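Local coordinates for conserved domain protein (Streptococcus pneumoniae, PDB 2I7R), which is of unknown function but belongs to the glyoxalase/bleomycin resistance protein/dioxygenase superfamily, whose members commonly pair as dimers to build ligand- or metal-binding clefts, at the interface of chains A and B. Residues are numbered along the deposited sequence; one frame, centred on the assembly and turned at random. Chains: chain A/B, Conserved domain protein.

Contact 1: the interface of chains A and B. Residues chain A 59, 62-63; chain B 59-60, 62.
A:Glu59 and B:Gln62 are joined by a nearly straight side-chain hydrogen bond in this polar loop-to-loop contact, which ties equivalent loops of the two copies together in what is probably the biological dimer. The amide nitrogen NE2 of B:Gln62 donates a hydrogen bond to the carboxylate OE1 of A:Glu59 at 2.9 Å, with 167° at the hydrogen. The oxygen takes it on its syn lone pair and lies in the plane of the amide, although the carboxylate itself is turned well away from that plane. B:Gln62 reaches it with CG anti to the backbone N (chi1 180°) and an extended chain, which carries the amide across to the loop of chain A.

A second direct bond is longer: the backbone N of B:Glu59 donates to the hydroxyl OG of A:Ser63 at 3.3 Å. Beside it the methylene carbons CB of A:Ser63 and B:Glu59 touch. The B:Glu59 side chain is bent and its first torsion is off-staggered, which leaves its exact pose less certain. OE1 comes near the amide N of A:Ser63, but that N-H points elsewhere, so proximity is all the pair offers.

Between the two glutamines the side chains pass at a slant, amide planes 66° apart. Their NE2 atoms sit 3.1 Å from each other, a pairing of two donors as modelled, and OE1 of A:Gln62 faces OE2 of B:Glu59, two acceptors. Both pairs look unfavourable, and a flipped A:Gln62 amide would turn each into a donor facing an acceptor; the amide's orientation is therefore doubtful.

A water adds a further link. Water 1 sits between the loops, joined to the backbone N of A:Gln62 and to both N and O of A:Ser63. From the opposite chain the backbone N of B:Gln62 reaches the same water oxygen at 3.1 Å, and the carbonyl O of A:Ser63 lies 2.7 Å from it.

Contact 2: the interface of chains A and B. Residues chain A 10, 55-56, 58; chain B 66, 68, 90, 103, 111.
With CG beside the backbone N (chi1 -55°), the carboxylate of A:Asp10 swings over to the imidazole of B:His68, whose own chi1 of -63° and chi2 of -97° aim NE2 back at it. The bond from NE2 to OD2 is 2.9 Å and nearly straight. The oxygen lies close to the ring plane, but the nitrogen meets the carboxylate from above its plane, the two planes being turned well away from each other. CG2 of B:Ile66 rests against one face of the imidazole and helps to fix its turn.

The backbones beneath this pair join as an antiparallel bridge. A:Asp10 N donates to B:Ile66 O at 2.9 Å, and B:Ile66 N returns a longer bond to A:Asp10 O, so strand 5-12 of one chain is tied to strand 65-70 of the other.

Further along, B:His90 caps the A:Leu55-A:Val56 segment. Its NE2 donates to the carbonyl O of A:Leu55 at 2.8 Å, tilted from both the ring and carbonyl planes. The methyl CG1 of A:Val56 lies over a face of the same ring, 3.7 Å from its centroid, and this methyl also touches CD1 of B:Leu103.

Apolar packing fills in between. A:Leu55 crosses B:Leu103 at about a right angle, CD2 meeting CD1 at 3.7 Å, while its CB touches CD1 of B:Ile66. The other branch of A:Val56, CG2, meets CG1 of B:Val111 tip to tip at 3.8 Å, and A:Leu58 borders B:Ile66 more loosely.

The site thus clamps a strand and a loop of one subunit onto strands and a loop of the other, combining strand pairing with a small apolar patch, and probably stabilises the dimer typical of this superfamily.

Contact 1: the interface of chains A and B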
loop_
_atom_site.group_PDB
_atom_site.type_symbol
_atom_site.label_atom_id
_atom_site.label_comp_id
_atom_site.label_asym_id
_atom_site.label_seq_id
_atom_site.Cartn_x
_atom_site.Cartn_y
_atom_site.Cartn_z
ATOM N N GLU A 59 -8.817 10.222 -7.231
ATOM C CA GLU A 59 -8.905 9.679 -8.579
ATOM C C GLU A 59 -8.630 8.176 -8.570
ATOM O O GLU A 59 -8.095 7.649 -7.605
ATOM C CB GLU A 59 -7.900 10.409 -9.474
ATOM C CG GLU A 59 -8.030 11.899 -9.427
ATOM C CD GLU A 59 -7.014 12.610 -10.321
ATOM O OE1 GLU A 59 -5.968 12.028 -10.637
ATOM O OE2 GLU A 59 -7.248 13.756 -10.705
ATOM N N GLN A 62 -3.422 5.367 -10.772
ATOM C CA GLN A 62 -2.665 5.395 -12.003
ATOM C C GLN A 62 -1.365 4.592 -11.863
ATOM O O GLN A 62 -1.252 3.474 -12.370
ATOM C CB GLN A 62 -2.444 6.852 -12.439
ATOM C CG GLN A 62 -3.780 7.461 -13.000
ATOM C CD GLN A 62 -3.706 8.946 -13.309
ATOM O OE1 GLN A 62 -2.687 9.443 -13.810
ATOM N NE2 GLN A 62 -4.809 9.673 -13.018
ATOM N N SER A 63 -0.383 5.133 -11.163
ATOM C CA SER A 63 0.898 4.435 -11.046
ATOM C C SER A 63 1.577 4.868 -9.753
ATOM O O SER A 63 0.984 5.574 -8.964
ATOM C CB SER A 63 1.793 4.708 -12.291
ATOM O OG SER A 63 2.835 3.725 -12.436
ATOM N N GLU B 59 5.206 5.842 -13.303
ATOM C CA GLU B 59 5.031 7.293 -13.004
ATOM C C GLU B 59 5.152 7.529 -11.471
ATOM O O GLU B 59 4.880 6.631 -10.678
ATOM C CB GLU B 59 3.641 7.765 -13.561
ATOM C CG GLU B 59 2.769 8.841 -12.719
ATOM C CD GLU B 59 1.219 8.473 -12.547
ATOM O OE1 GLU B 59 0.821 7.916 -11.443
ATOM O OE2 GLU B 59 0.426 8.776 -13.506
ATOM N N ASN B 60 5.572 8.711 -11.045
ATOM C CA ASN B 60 5.382 9.058 -9.646
ATOM C C ASN B 60 3.929 8.790 -9.197
ATOM O O ASN B 60 2.964 8.923 -9.992
ATOM C CB ASN B 60 5.751 10.523 -9.370
ATOM C CG ASN B 60 7.276 10.790 -9.461
ATOM O OD1 ASN B 60 7.704 11.910 -9.260
ATOM N ND2 ASN B 60 8.063 9.781 -9.764
ATOM N N GLN B 62 0.305 9.248 -8.073
ATOM C CA GLN B 62 -0.647 10.391 -8.167
ATOM C C GLN B 62 -1.814 10.368 -7.130
ATOM O O GLN B 62 -1.906 11.208 -6.230
ATOM C CB GLN B 62 -1.167 10.525 -9.608
ATOM C CG GLN B 62 -2.176 11.670 -9.872
ATOM C CD GLN B 62 -2.217 12.037 -11.353
ATOM O OE1 GLN B 62 -1.174 12.119 -12.000
ATOM N NE2 GLN B 62 -3.415 12.219 -11.896
HETATM O O HOH W 1 -1.393 6.733 -8.669
#

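Contact 2: the interface of chains A and B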
loop_
_atom_site.group_PDB
_atom_site.type_symbol
_atom_site.label_atom_id
_atom_site.label_comp_id
_atom_site.label_asym_id
_atom_site.label_seq_id
_atom_site.Cartn_x
_atom_site.Cartn_y
_atom_site.Cartn_z
ATOM N N ASP A 10 -6.094 0.031 0.228
ATOM C CA ASP A 10 -7.101 -0.002 -0.825
ATOM C C ASP A 10 -6.522 0.569 -2.111
ATOM O O ASP A 10 -5.837 1.573 -2.084
ATOM C CB ASP A 10 -8.326 0.844 -0.482
ATOM C CG ASP A 10 -8.964 0.484 0.839
ATOM O OD1 ASP A 10 -8.595 -0.530 1.459
ATOM O OD2 ASP A 10 -9.842 1.272 1.254
ATOM N N LEU A 55 -14.296 6.535 -1.345
ATOM C CA LEU A 55 -14.631 6.758 0.053
ATOM C C LEU A 55 -14.465 8.248 0.365
ATOM O O LEU A 55 -15.284 8.856 1.047
ATOM C CB LEU A 55 -13.778 5.874 0.969
ATOM C CG LEU A 55 -14.252 5.662 2.410
ATOM C CD1 LEU A 55 -15.628 4.934 2.461
ATOM C CD2 LEU A 55 -13.185 4.904 3.185
ATOM N N VAL A 56 -13.405 8.835 -0.170
ATOM C CA VAL A 56 -13.214 10.273 -0.102
ATOM C C VAL A 56 -12.910 10.751 -1.523
ATOM O O VAL A 56 -12.729 9.918 -2.421
ATOM C CB VAL A 56 -12.094 10.693 0.885
ATOM C CG1 VAL A 56 -12.428 10.235 2.276
ATOM C CG2 VAL A 56 -10.747 10.174 0.436
ATOM N N LEU A 58 -11.022 11.487 -4.583
ATOM C CA LEU A 58 -9.707 11.100 -5.136
ATOM C C LEU A 58 -9.906 10.554 -6.554
ATOM O O LEU A 58 -11.036 10.416 -7.016
ATOM C CB LEU A 58 -8.977 10.087 -4.206
ATOM C CG LEU A 58 -9.714 8.825 -3.711
ATOM C CD1 LEU A 58 -10.329 8.092 -4.852
ATOM C CD2 LEU A 58 -8.817 7.882 -2.912
ATOM N N ILE B 66 -5.877 4.253 -0.387
ATOM C CA ILE B 66 -6.039 4.601 1.021
ATOM C C ILE B 66 -5.179 3.659 1.841
ATOM O O ILE B 66 -5.284 2.439 1.699
ATOM C CB ILE B 66 -7.505 4.459 1.452
ATOM C CG1 ILE B 66 -8.387 5.380 0.588
ATOM C CG2 ILE B 66 -7.673 4.783 2.905
ATOM C CD1 ILE B 66 -9.908 5.275 0.913
ATOM N N HIS B 68 -4.490 2.272 5.448
ATOM C CA HIS B 68 -5.251 2.178 6.701
ATOM C C HIS B 68 -4.361 1.753 7.815
ATOM O O HIS B 68 -3.758 0.667 7.743
ATOM C CB HIS B 68 -6.394 1.148 6.656
ATOM C CG HIS B 68 -7.454 1.451 5.665
ATOM N ND1 HIS B 68 -8.623 2.090 6.001
ATOM C CD2 HIS B 68 -7.519 1.218 4.336
ATOM C CE1 HIS B 68 -9.367 2.243 4.919
ATOM N NE2 HIS B 68 -8.722 1.707 3.896
ATOM N N HIS B 90 -12.933 13.048 6.544
ATOM C CA HIS B 90 -14.139 12.557 7.241
ATOM C C HIS B 90 -13.768 12.424 8.681
ATOM O O HIS B 90 -12.947 11.551 8.989
ATOM C CB HIS B 90 -14.558 11.153 6.795
ATOM C CG HIS B 90 -15.000 11.062 5.377
ATOM N ND1 HIS B 90 -15.360 12.167 4.631
ATOM C CD2 HIS B 90 -15.169 9.992 4.568
ATOM C CE1 HIS B 90 -15.707 11.784 3.412
ATOM N NE2 HIS B 90 -15.603 10.467 3.350
ATOM N N LEU B 103 -10.440 9.665 8.166
ATOM C CA LEU B 103 -9.785 9.810 6.871
ATOM C C LEU B 103 -9.141 11.175 6.764
ATOM O O LEU B 103 -9.792 12.204 7.007
ATOM C CB LEU B 103 -10.790 9.628 5.747
ATOM C CG LEU B 103 -11.120 8.128 5.630
ATOM C CD1 LEU B 103 -12.518 7.929 5.165
ATOM C CD2 LEU B 103 -10.138 7.400 4.700
ATOM N N VAL B 111 -3.895 9.296 0.860
ATOM C CA VAL B 111 -5.022 9.355 1.808
ATOM C C VAL B 111 -4.754 8.327 2.909
ATOM O O VAL B 111 -4.402 7.179 2.626
ATOM C CB VAL B 111 -6.413 9.133 1.081
ATOM C CG1 VAL B 111 -7.552 9.076 2.071
ATOM C CG2 VAL B 111 -6.657 10.239 0.032
#

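Contact 1 and contact 2 lie about 15 Å apart, measured between the centres of their C-alpha atoms. The loop between strands 46-51 and 65-70 joins them: in chain A its residues A:Leu55, A:Val56 and A:Leu58 pack in contact 2, and the chain runs on to A:Glu59, A:Gln62 and A:Ser63 in contact 1, where the same loop of chain B meets them. Contact 1 is mostly polar and loop against loop, whereas contact 2 rests on strands and apolar side chains. The two-fold repeats each contact with the chains exchanged, so the loops link both flanks of what is probably the biological dimer.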